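Local coordinates for protein probable arylamine n-acetyl transferase (PDB 4GUZ) that probably transfers an acetyl group from acetyl coenzyme A to arylamine substrates, at residues A[84-89]-A[130-135]. Sequence-based numbering, arbitrary orientation.
Sequences ALFGAV and CDVGFG
Val132 sets one methyl squarely on the phenyl ring of Phe86. Its CG1 stands 3.7 Å from the centroid of the Phe86 ring and only 7° off the ring normal, which meets the definition of a CH-pi contact over the face. The ring carbons bear this out: CG1 of Val132 is almost equally far from all six, with 3.8 Å between Val132 CG1 and Phe86 CE2 and 4.0 Å between Val132 CG1 and Phe86 CG, so the methyl is centred and not slipped to a rim. The second branch reaches the root of the same side chain, CG2 of Val132 lying 3.7 Å from CB of Phe86. One valine fork therefore spans both the ring and its stem. Phe86 meets it with CG anti to the backbone N (chi1 -157°), a torsion that carries the ring out from the helix backbone toward Cys130. There CB of Cys130 comes obliquely within 4.0 Å of CE2 of Phe86. The two backbones stay well apart, with 7.6 Å between CA of Phe86 and CA of Val132, so side chains alone bridge the gap, and all three touching residues are buried.

Between Cys130, the last residue of strand 126-130, and Val132 in the loop that follows lies Asp131. It takes no part in the packing on the ring; its OD1 is hydrogen-bonded to NE2 of His116 and its OD2 to NE2 of His189. With Cys79 at the start of the same helix as Phe86, this geometry is consistent with the Cys-His-Asp catalytic triad of arylamine N-acetyltransferases. The contact thus joins helix 79-92 to the end of strand 126-130 and the loop that leaves it. Helix 32-45 packs beside it, His42 meeting the Phe86 ring edge-to-face and also touching Val132, while Leu119 of strand 116-123 touches Phe86 from the beta sheet.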
loop_
_atom_site.group_PDB
_atom_site.type_symbol
_atom_site.label_atom_id
_atom_site.label_comp_id
_atom_site.label_asym_id
_atom_site.label_seq_id
_atom_site.Cartn_x
_atom_site.Cartn_y
_atom_site.Cartn_z
ATOM N N ALA A 84 -5.910 5.742 4.195
ATOM C CA ALA A 84 -6.471 6.755 5.112
ATOM C C ALA A 84 -5.652 8.048 5.010
ATOM O O ALA A 84 -6.221 9.115 4.802
ATOM C CB ALA A 84 -6.479 6.237 6.554
ATOM N N LEU A 85 -4.311 7.934 5.052
ATOM C CA LEU A 85 -3.420 9.070 4.978
ATOM C C LEU A 85 -3.469 9.744 3.628
ATOM O O LEU A 85 -3.571 10.965 3.567
ATOM C CB LEU A 85 -1.981 8.635 5.300
ATOM C CG LEU A 85 -1.041 9.694 5.861
ATOM C CD1 LEU A 85 -1.536 10.214 7.215
ATOM C CD2 LEU A 85 0.340 9.097 6.080
ATOM N N PHE A 86 -3.417 8.963 2.541
ATOM C CA PHE A 86 -3.394 9.547 1.208
ATOM C C PHE A 86 -4.723 10.179 0.880
ATOM O O PHE A 86 -4.731 11.275 0.316
ATOM C CB PHE A 86 -2.985 8.514 0.152
ATOM C CG PHE A 86 -2.419 9.111 -1.120
ATOM C CD1 PHE A 86 -1.120 9.604 -1.158
ATOM C CD2 PHE A 86 -3.155 9.095 -2.304
ATOM C CE1 PHE A 86 -0.599 10.162 -2.334
ATOM C CE2 PHE A 86 -2.629 9.643 -3.485
ATOM C CZ PHE A 86 -1.345 10.154 -3.494
ATOM N N GLY A 87 -5.817 9.540 1.315
ATOM C CA GLY A 87 -7.175 10.041 1.150
ATOM C C GLY A 87 -7.355 11.374 1.837
ATOM O O GLY A 87 -7.946 12.297 1.267
ATOM N N ALA A 88 -6.780 11.500 3.047
ATOM C CA ALA A 88 -6.817 12.744 3.824
ATOM C C ALA A 88 -6.062 13.844 3.105
ATOM O O ALA A 88 -6.548 14.970 3.077
ATOM C CB ALA A 88 -6.228 12.527 5.206
ATOM N N VAL A 89 -4.897 13.521 2.504
ATOM C CA VAL A 89 -4.079 14.490 1.750
ATOM C C VAL A 89 -4.847 14.952 0.514
ATOM O O VAL A 89 -4.929 16.157 0.285
ATOM C CB VAL A 89 -2.663 13.972 1.361
ATOM C CG1 VAL A 89 -1.830 15.072 0.704
ATOM C CG2 VAL A 89 -1.924 13.427 2.570
ATOM N N CYS A 130 -4.539 5.492 -8.072
ATOM C CA CYS A 130 -3.462 5.757 -7.121
ATOM C C CYS A 130 -3.369 4.572 -6.161
ATOM O O CYS A 130 -4.029 4.539 -5.110
ATOM C CB CYS A 130 -3.668 7.079 -6.386
ATOM S SG CYS A 130 -3.634 8.535 -7.468
ATOM N N ASP A 131 -2.548 3.581 -6.538
ATOM C CA ASP A 131 -2.326 2.370 -5.724
ATOM C C ASP A 131 -1.124 2.652 -4.841
ATOM O O ASP A 131 0.008 2.277 -5.159
ATOM C CB ASP A 131 -2.121 1.170 -6.633
ATOM C CG ASP A 131 -2.160 -0.171 -5.918
ATOM O OD1 ASP A 131 -2.365 -0.181 -4.683
ATOM O OD2 ASP A 131 -1.982 -1.198 -6.592
ATOM N N VAL A 132 -1.356 3.385 -3.759
ATOM C CA VAL A 132 -0.273 3.907 -2.908
ATOM C C VAL A 132 0.135 2.998 -1.732
ATOM O O VAL A 132 1.199 3.225 -1.152
ATOM C CB VAL A 132 -0.597 5.330 -2.368
ATOM C CG1 VAL A 132 -0.831 6.327 -3.513
ATOM C CG2 VAL A 132 -1.771 5.317 -1.379
ATOM N N GLY A 133 -0.710 2.045 -1.366
ATOM C CA GLY A 133 -0.469 1.209 -0.194
ATOM C C GLY A 133 -0.309 -0.273 -0.410
ATOM O O GLY A 133 -0.622 -1.039 0.491
ATOM N N PHE A 134 0.272 -0.694 -1.546
ATOM C CA PHE A 134 0.470 -2.114 -1.830
ATOM C C PHE A 134 1.824 -2.634 -1.285
ATOM O O PHE A 134 1.982 -3.841 -1.131
ATOM C CB PHE A 134 0.341 -2.367 -3.348
ATOM C CG PHE A 134 0.389 -3.822 -3.778
ATOM C CD1 PHE A 134 -0.736 -4.631 -3.680
ATOM C CD2 PHE A 134 1.563 -4.377 -4.287
ATOM C CE1 PHE A 134 -0.689 -5.974 -4.078
ATOM C CE2 PHE A 134 1.611 -5.724 -4.677
ATOM C CZ PHE A 134 0.486 -6.511 -4.570
ATOM N N GLY A 135 2.750 -1.747 -0.945
ATOM C CA GLY A 135 4.075 -2.156 -0.471
ATOM C C GLY A 135 5.013 -2.017 -1.653
ATOM O O GLY A 135 5.720 -1.016 -1.748
#